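Local coordinates for protein deoxyhypusine hydroxylase (Homo sapiens, PDB 4D50) that hydroxylates the deoxyhypusine side chain of translation initiation factor eIF5A at a peroxo-bridged diiron centre, completing the formation of hypusine, at residues P241-H245 with D269-V274; L129-R133 with P176-Y181. One frame throughout, in Å; residues are numbered along the deposited sequence. Where two conformers were deposited one is given.

Interaction 1 of 2, residues P241-H245 with D269-V274. With FE (Fe (III) ion), chain D; PER (peroxide ion), chain E.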
ATOM      1  N   PRO A 241     -11.322   5.315  -7.847  1.00 15.30           N
ATOM      2  CA  PRO A 241     -11.306   3.892  -7.636  1.00 14.85           C
ATOM      3  C   PRO A 241     -10.127   3.411  -6.773  1.00 13.86           C
ATOM      4  O   PRO A 241     -10.280   2.476  -5.950  1.00 13.94           O
ATOM      5  CB  PRO A 241     -11.200   3.288  -9.044  1.00 17.35           C
ATOM      6  CG  PRO A 241     -11.370   4.419  -9.975  1.00 17.59           C
ATOM      7  CD  PRO A 241     -11.559   5.690  -9.253  1.00 18.02           C
ATOM      8  N   MET A 242      -8.995   4.084  -6.856  1.00 13.70           N
ATOM      9  CA  MET A 242      -7.842   3.755  -6.011  0.50 13.95           C
ATOM     10  C   MET A 242      -8.153   4.011  -4.521  1.00 12.48           C
ATOM     11  O   MET A 242      -7.726   3.248  -3.660  1.00 11.59           O
ATOM     12  CB  MET A 242      -6.633   4.591  -6.471  0.50 15.71           C
ATOM     13  CG  MET A 242      -5.403   4.475  -5.626  0.50 17.54           C
ATOM     14  SD  MET A 242      -4.066   5.500  -6.255  0.50 38.64           S
ATOM     15  CE  MET A 242      -4.651   7.030  -5.539  0.50 19.82           C
ATOM     16  N   VAL A 243      -8.887   5.081  -4.226  1.00 10.07           N
ATOM     17  CA  VAL A 243      -9.319   5.386  -2.856  1.00  9.88           C
ATOM     18  C   VAL A 243     -10.411   4.382  -2.382  1.00  9.62           C
ATOM     19  O   VAL A 243     -10.354   3.836  -1.246  1.00  7.99           O
ATOM     20  CB  VAL A 243      -9.954   6.783  -2.727  1.00  9.99           C
ATOM     21  CG1 VAL A 243     -10.449   7.020  -1.331  1.00 10.21           C
ATOM     22  CG2 VAL A 243      -8.895   7.880  -3.125  1.00 10.87           C
ATOM     23  N   ARG A 244     -11.343   4.125  -3.270  1.00 10.31           N
ATOM     24  CA  ARG A 244     -12.389   3.188  -2.885  1.00  9.94           C
ATOM     25  C   ARG A 244     -11.830   1.784  -2.637  1.00  9.66           C
ATOM     26  O   ARG A 244     -12.197   1.118  -1.667  1.00 10.37           O
ATOM     27  CB  ARG A 244     -13.506   3.144  -3.895  1.00 11.02           C
ATOM     28  CG  ARG A 244     -14.232   4.481  -4.167  1.00 10.45           C
ATOM     29  CD  ARG A 244     -15.174   4.355  -5.373  1.00 10.35           C
ATOM     30  NE  ARG A 244     -16.197   3.413  -4.988  1.00 10.16           N
ATOM     31  CZ  ARG A 244     -16.817   2.563  -5.794  1.00 10.08           C
ATOM     32  NH1 ARG A 244     -16.503   2.464  -7.077  1.00 10.54           N
ATOM     33  NH2 ARG A 244     -17.644   1.740  -5.230  1.00  9.80           N
ATOM     34  N   HIS A 245     -10.899   1.365  -3.473  1.00 10.12           N
ATOM     35  CA  HIS A 245     -10.172   0.072  -3.220  1.00 11.27           C
ATOM     36  C   HIS A 245      -9.452   0.026  -1.874  1.00 10.37           C
ATOM     37  O   HIS A 245      -9.534  -0.987  -1.150  1.00 10.35           O
ATOM     38  CB  HIS A 245      -9.210  -0.268  -4.356  1.00 12.44           C
ATOM     39  CG  HIS A 245      -7.847  -0.592  -3.887  1.00 12.82           C
ATOM     40  ND1 HIS A 245      -7.537  -1.831  -3.367  1.00 14.08           N
ATOM     41  CD2 HIS A 245      -6.691   0.110  -3.925  1.00 14.93           C
ATOM     42  CE1 HIS A 245      -6.271  -1.834  -3.004  1.00 14.69           C
ATOM     43  NE2 HIS A 245      -5.713  -0.709  -3.410  1.00 14.47           N
ATOM     44  N   ASP A 269     -19.382  -4.256  -8.124  1.00 17.78           N
ATOM     45  CA  ASP A 269     -19.108  -2.889  -8.546  1.00 15.93           C
ATOM     46  C   ASP A 269     -18.570  -2.863  -9.962  1.00 14.49           C
ATOM     47  O   ASP A 269     -17.845  -3.727 -10.375  1.00 15.76           O
ATOM     48  CB  ASP A 269     -18.037  -2.234  -7.611  1.00 13.97           C
ATOM     49  CG  ASP A 269     -18.045  -0.753  -7.683  1.00 14.78           C
ATOM     50  OD1 ASP A 269     -18.981  -0.120  -7.093  1.00 15.06           O
ATOM     51  OD2 ASP A 269     -17.166  -0.160  -8.373  1.00 14.80           O
ATOM     52  N   PRO A 270     -18.879  -1.816 -10.707  1.00 16.83           N
ATOM     53  CA  PRO A 270     -18.298  -1.731 -12.060  1.00 17.77           C
ATOM     54  C   PRO A 270     -16.794  -1.568 -12.143  1.00 16.40           C
ATOM     55  O   PRO A 270     -16.230  -1.762 -13.201  1.00 16.99           O
ATOM     56  CB  PRO A 270     -19.032  -0.526 -12.688  1.00 17.97           C
ATOM     57  CG  PRO A 270     -19.637   0.219 -11.517  1.00 17.62           C
ATOM     58  CD  PRO A 270     -19.845  -0.753 -10.417  1.00 16.47           C
ATOM     59  N   GLU A 271     -16.142  -1.117 -11.070  1.00 15.35           N
ATOM     60  CA  GLU A 271     -14.696  -0.863 -11.086  1.00 13.27           C
ATOM     61  C   GLU A 271     -14.048  -2.163 -10.668  1.00 12.85           C
ATOM     62  O   GLU A 271     -14.289  -2.715  -9.568  1.00 14.86           O
ATOM     63  CB  GLU A 271     -14.366   0.285 -10.126  1.00 14.96           C
ATOM     64  CG  GLU A 271     -14.845   1.624 -10.645  1.00 17.42           C
ATOM     65  CD  GLU A 271     -14.048   2.112 -11.833  1.00 18.81           C
ATOM     66  OE1 GLU A 271     -12.901   1.603 -12.085  1.00 24.37           O
ATOM     67  OE2 GLU A 271     -14.561   2.973 -12.550  1.00 24.83           O
ATOM     68  N   ARG A 272     -13.306  -2.718 -11.596  1.00 11.34           N
ATOM     69  CA  ARG A 272     -12.621  -3.970 -11.377  1.00 11.63           C
ATOM     70  C   ARG A 272     -11.754  -3.918 -10.168  1.00 11.05           C
ATOM     71  O   ARG A 272     -11.743  -4.882  -9.409  1.00 12.32           O
ATOM     72  CB  ARG A 272     -11.722  -4.309 -12.588  1.00 11.53           C
ATOM     73  CG  ARG A 272     -11.097  -5.673 -12.423  1.00 11.42           C
ATOM     74  CD  ARG A 272     -10.556  -6.130 -13.771  1.00 12.08           C
ATOM     75  NE  ARG A 272      -9.844  -7.364 -13.612  1.00 11.16           N
ATOM     76  CZ  ARG A 272      -9.152  -7.958 -14.596  1.00 12.20           C
ATOM     77  NH1 ARG A 272      -9.155  -7.440 -15.799  1.00 12.88           N
ATOM     78  NH2 ARG A 272      -8.497  -9.068 -14.356  1.00 12.86           N
ATOM     79  N   VAL A 273     -11.040  -2.815  -9.923  1.00 11.22           N
ATOM     80  CA  VAL A 273     -10.168  -2.755  -8.765  0.50 11.83           C
ATOM     81  C   VAL A 273     -10.984  -2.845  -7.439  1.00 11.15           C
ATOM     82  O   VAL A 273     -10.571  -3.481  -6.456  1.00 11.54           O
ATOM     83  CB  VAL A 273      -9.288  -1.494  -8.784  0.50 12.45           C
ATOM     84  CG1 VAL A 273      -8.225  -1.600  -7.717  0.50 13.03           C
ATOM     85  CG2 VAL A 273      -8.624  -1.309 -10.159  0.50 13.41           C
ATOM     86  N   VAL A 274     -12.155  -2.232  -7.425  1.00 11.54           N
ATOM     87  CA  VAL A 274     -13.070  -2.320  -6.312  1.00 10.82           C
ATOM     88  C   VAL A 274     -13.722  -3.684  -6.138  1.00 10.00           C
ATOM     89  O   VAL A 274     -13.677  -4.271  -5.025  1.00  9.12           O
ATOM     90  CB  VAL A 274     -14.164  -1.208  -6.398  1.00 11.48           C
ATOM     91  CG1 VAL A 274     -15.187  -1.369  -5.265  1.00 12.02           C
ATOM     92  CG2 VAL A 274     -13.481   0.156  -6.332  1.00 11.53           C
TER
HETATM   93 FE    FE D 302      -3.731   0.090  -2.874  1.00 16.41          FE
HETATM   94  O1  PER E 303      -2.618   2.055  -4.480  1.00 21.40           O
HETATM   95  O2  PER E 303      -4.109   1.718  -4.275  1.00 18.93           O
HETATM   96  O   HOH W   1      -1.742   1.010  -1.946  1.00 26.36           O
HETATM   97  O   HOH W   2      -3.447  -1.417  -1.353  1.00 13.42           O
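The fifth HEAT-like repeat begins within helix 241-254, which supplies two ligands of one iron, and here that helix meets the start of the final helix, 272-289. Val274 CG2 rests against the first turn of helix 241-254, 3.9 Å from Arg244 CB. A short branched side chain suits this place, where the CA atoms of His245 and Val274 are only 4.9 Å apart. Beside it Val273, in one of its two conformers, sets CG1, anti to its own backbone N (chi1 -169°), 3.7 Å from His245 CB. In that conformer an apolar methyl packs at the root of the imidazole and leaves one ring nitrogen to the iron and the other to a hydrogen bond. His245 NE2 binds the iron(III) at 2.2 Å, and peroxide O2 lies at the ring's edge; His61 and Glu246 are further protein ligands of this iron, while Ser277 hydrogen-bonds ND1 and so helps fix the ring's rotation.

On the flank away from the metal, Arg244 grips Asp269 end-on, NH2 reaching Asp269 OD1 at 3.0 Å in an almost straight bond (172°) and NH1 taking OD2. The two flat groups are turned 57° apart, so NH2 meets OD1 from above the carboxylate plane. Asp269 OD2 also accepts a hydrogen bond from the backbone N of Glu271, an Asx turn just ahead of the helix, with the two donors on opposite faces of the carboxylate. Arginine fits because NH2 can also serve Leu234 O, while Val274 CG2 packs over one guanidinium face. Pro241 touches the Glu271 carboxylate with CG and CB, CG being 3.8 Å from Glu271 OE1. Around the contact, helix 208-221 takes Met242 and Val243, and helix 90-103 brings Met91 against His245 and Val273.

Interaction 2 of 2, residues L129-R133 with P176-Y181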
ATOM      1  N   LEU A 129       7.167  12.522  -2.556  1.00  9.81           N
ATOM      2  CA  LEU A 129       7.232  11.959  -1.209  1.00  9.96           C
ATOM      3  C   LEU A 129       8.439  11.092  -1.039  1.00 10.21           C
ATOM      4  O   LEU A 129       9.109  11.167   0.006  1.00 10.76           O
ATOM      5  CB  LEU A 129       5.941  11.168  -0.886  1.00 10.22           C
ATOM      6  CG  LEU A 129       4.723  12.013  -0.669  1.00 12.00           C
ATOM      7  CD1 LEU A 129       3.465  11.137  -0.616  1.00 12.53           C
ATOM      8  CD2 LEU A 129       4.788  12.832   0.592  1.00 12.08           C
ATOM      9  N   ALA A 130       8.782  10.325  -2.078  1.00  9.91           N
ATOM     10  CA  ALA A 130       9.837   9.340  -1.942  1.00  9.32           C
ATOM     11  C   ALA A 130      11.199  10.097  -1.907  1.00  9.61           C
ATOM     12  O   ALA A 130      12.075   9.665  -1.218  1.00 11.05           O
ATOM     13  CB  ALA A 130       9.714   8.283  -2.975  1.00 11.11           C
ATOM     14  N   VAL A 131      11.336  11.177  -2.683  1.00 10.05           N
ATOM     15  CA  VAL A 131      12.537  12.023  -2.644  1.00 10.63           C
ATOM     16  C   VAL A 131      12.696  12.638  -1.248  1.00 10.18           C
ATOM     17  O   VAL A 131      13.742  12.573  -0.684  1.00 11.68           O
ATOM     18  CB  VAL A 131      12.492  13.119  -3.712  1.00 11.05           C
ATOM     19  CG1 VAL A 131      13.604  14.125  -3.446  1.00 11.16           C
ATOM     20  CG2 VAL A 131      12.613  12.495  -5.106  1.00 11.40           C
ATOM     21  N   ARG A 132      11.595  13.084  -0.653  1.00 10.99           N
ATOM     22  CA  ARG A 132      11.717  13.603   0.711  1.00 11.47           C
ATOM     23  C   ARG A 132      12.102  12.494   1.729  1.00 10.78           C
ATOM     24  O   ARG A 132      12.824  12.739   2.699  1.00 11.04           O
ATOM     25  CB  ARG A 132      10.358  14.232   1.120  1.00 12.85           C
ATOM     26  CG  ARG A 132       9.971  15.568   0.474  1.00 15.08           C
ATOM     27  CD  ARG A 132      10.869  16.731   0.829  1.00 18.77           C
ATOM     28  NE  ARG A 132      11.048  16.926   2.264  1.00 18.91           N
ATOM     29  CZ  ARG A 132      10.239  17.638   3.063  1.00 19.65           C
ATOM     30  NH1 ARG A 132       9.149  18.227   2.615  1.00 17.51           N
ATOM     31  NH2 ARG A 132      10.574  17.784   4.368  1.00 18.95           N
ATOM     32  N   ARG A 133      11.537  11.292   1.571  1.00 10.81           N
ATOM     33  CA  ARG A 133      11.901  10.156   2.442  1.00 10.70           C
ATOM     34  C   ARG A 133      13.388   9.830   2.275  1.00 10.28           C
ATOM     35  O   ARG A 133      14.142   9.695   3.269  1.00 11.16           O
ATOM     36  CB  ARG A 133      11.032   8.913   2.189  1.00 11.12           C
ATOM     37  CG  ARG A 133      11.440   7.724   3.025  1.00 11.96           C
ATOM     38  CD  ARG A 133      10.558   6.495   2.723  1.00 13.50           C
ATOM     39  NE  ARG A 133      11.373   5.259   2.736  1.00 14.60           N
ATOM     40  CZ  ARG A 133      11.799   4.598   3.812  1.00 14.22           C
ATOM     41  NH1 ARG A 133      11.592   5.075   5.042  1.00 14.68           N
ATOM     42  NH2 ARG A 133      12.537   3.501   3.650  1.00 14.83           N
ATOM     43  N   PRO A 176       3.125  21.156   3.007  1.00 16.85           N
ATOM     44  CA  PRO A 176       3.614  20.144   2.084  1.00 16.93           C
ATOM     45  C   PRO A 176       3.071  18.764   2.407  1.00 14.88           C
ATOM     46  O   PRO A 176       2.915  18.392   3.599  1.00 11.97           O
ATOM     47  CB  PRO A 176       5.131  20.166   2.300  1.00 18.28           C
ATOM     48  CG  PRO A 176       5.457  21.415   3.074  1.00 18.46           C
ATOM     49  CD  PRO A 176       4.207  21.939   3.629  1.00 19.10           C
ATOM     50  N   LEU A 177       2.850  17.992   1.354  1.00 13.64           N
ATOM     51  CA  LEU A 177       2.312  16.676   1.446  1.00 13.22           C
ATOM     52  C   LEU A 177       3.101  15.791   2.405  1.00 11.64           C
ATOM     53  O   LEU A 177       2.537  15.045   3.195  1.00 11.57           O
ATOM     54  CB  LEU A 177       2.262  16.043   0.097  1.00 13.39           C
ATOM     55  CG  LEU A 177       1.326  14.874   0.067  1.00 13.74           C
ATOM     56  CD1 LEU A 177      -0.098  15.205   0.475  1.00 14.14           C
ATOM     57  CD2 LEU A 177       1.355  14.340  -1.323  1.00 14.76           C
ATOM     58  N   PHE A 178       4.433  15.933   2.382  1.00 11.26           N
ATOM     59  CA  PHE A 178       5.246  15.096   3.230  1.00 10.54           C
ATOM     60  C   PHE A 178       4.959  15.352   4.673  1.00 11.04           C
ATOM     61  O   PHE A 178       4.885  14.397   5.463  1.00  9.35           O
ATOM     62  CB  PHE A 178       6.733  15.338   2.950  1.00 11.08           C
ATOM     63  CG  PHE A 178       7.653  14.381   3.629  1.00 10.45           C
ATOM     64  CD1 PHE A 178       7.756  13.085   3.196  1.00 10.97           C
ATOM     65  CD2 PHE A 178       8.490  14.820   4.653  1.00 11.54           C
ATOM     66  CE1 PHE A 178       8.650  12.222   3.783  1.00 10.21           C
ATOM     67  CE2 PHE A 178       9.420  13.988   5.185  1.00 10.33           C
ATOM     68  CZ  PHE A 178       9.516  12.683   4.744  1.00  9.74           C
ATOM     69  N   GLU A 179       4.782  16.618   5.028  1.00 13.09           N
ATOM     70  CA  GLU A 179       4.561  16.958   6.437  1.00 13.88           C
ATOM     71  C   GLU A 179       3.175  16.409   6.880  1.00 10.80           C
ATOM     72  O   GLU A 179       3.005  15.950   8.032  1.00  8.47           O
ATOM     73  CB  GLU A 179       4.654  18.461   6.604  1.00 16.99           C
ATOM     74  CG  GLU A 179       6.030  19.043   6.862  1.00 23.02           C
ATOM     75  CD  GLU A 179       7.058  18.913   5.730  1.00 30.45           C
ATOM     76  OE1 GLU A 179       6.710  18.532   4.585  1.00 36.13           O
ATOM     77  OE2 GLU A 179       8.250  19.213   6.014  1.00 39.44           O
ATOM     78  N   ARG A 180       2.221  16.444   5.954  1.00 11.11           N
ATOM     79  CA  ARG A 180       0.889  15.961   6.202  1.00 10.86           C
ATOM     80  C   ARG A 180       0.952  14.458   6.420  1.00 10.00           C
ATOM     81  O   ARG A 180       0.207  13.948   7.254  1.00 11.12           O
ATOM     82  CB  ARG A 180      -0.085  16.314   5.064  1.00 11.20           C
ATOM     83  CG  ARG A 180      -0.112  17.783   4.839  1.00 12.36           C
ATOM     84  CD  ARG A 180      -1.116  18.162   3.773  1.00 12.25           C
ATOM     85  NE  ARG A 180      -2.498  17.844   4.119  1.00 12.68           N
ATOM     86  CZ  ARG A 180      -3.514  17.909   3.239  1.00 14.61           C
ATOM     87  NH1 ARG A 180      -3.314  18.340   1.970  1.00 15.48           N
ATOM     88  NH2 ARG A 180      -4.755  17.627   3.587  1.00 15.66           N
ATOM     89  N   TYR A 181       1.716  13.757   5.600  1.00  9.52           N
ATOM     90  CA  TYR A 181       1.906  12.314   5.778  1.00  9.43           C
ATOM     91  C   TYR A 181       2.568  12.000   7.089  1.00  8.14           C
ATOM     92  O   TYR A 181       2.289  10.989   7.777  1.00  8.64           O
ATOM     93  CB  TYR A 181       2.729  11.722   4.622  1.00  9.08           C
ATOM     94  CG  TYR A 181       1.940  11.233   3.440  1.00  8.58           C
ATOM     95  CD1 TYR A 181       1.065  12.078   2.765  1.00  9.80           C
ATOM     96  CD2 TYR A 181       2.182  10.009   2.907  1.00  8.66           C
ATOM     97  CE1 TYR A 181       0.323  11.644   1.693  1.00  9.99           C
ATOM     98  CE2 TYR A 181       1.433   9.569   1.811  1.00 10.52           C
ATOM     99  CZ  TYR A 181       0.519  10.393   1.217  1.00  9.94           C
ATOM    100  OH  TYR A 181      -0.197   9.976   0.075  1.00 11.60           O
TER
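Pro176, the N-cap residue of helix 177-190, brushes the guanidinium edge of Arg132 with its CB. Leu177 next offers CD2 to Leu129, 3.9 Å from Leu129 CD1, the two side chains crossing at about a right angle. Phe178 is the main wedge: with CG anti to its backbone N (chi1 -171°), the ring enters between Leu129 and Arg132. Leu129 CD2 reaches the ring's edge and comes to 3.5 Å from Phe178 CA, while Arg132 CB lies over one face in a CH-pi contact, 3.6 Å from the ring centroid. A broad, flat residue can meet both. In this all-helical HEAT-repeat protein, helix 121-140, following the second repeat, here crosses helix 177-190, where the third begins, at -72°, their local axes 10.2 Å apart, a spacing spanned by Phe178 and Leu129. Glu179 then closes the outer side. Its carboxylate meets Arg132 end-on, NH2 to Glu179 OE2 at 3.2 Å (164°) and NH1 to OE1, while Phe178 CD2 sits over the centre of the guanidinium. A leucine in place of Arg132 would probably leave Glu179 without its charged mate and take the guanidinium from Phe178 CD2. Two residues on, Tyr181 presents a ring face to Leu129 CD1, 3.7 Å from its centroid; helix 208-221 flanks this pair, with Leu209 touching both residues.

How the interactions relate
Interaction 2 closes before interaction 1 opens along the chain, and their centres lie 25 Å apart. They do not touch, although their nearest atoms come within about 8 Å. The dinuclear iron site relates them. Interaction 1 includes a ligand of one iron and, through Met242 and His245, part of the peroxide pocket. Interaction 2 contributes no ligand: the side chain of Tyr181 is about 8 Å from the second iron and about 5 Å from the side chain of His212, which binds that iron. Helix 208-221, which carries His212, touches both contacts, meeting Met242 and Val243 of 241-245 as well as Leu129, Leu177 and Tyr181 of interaction 2.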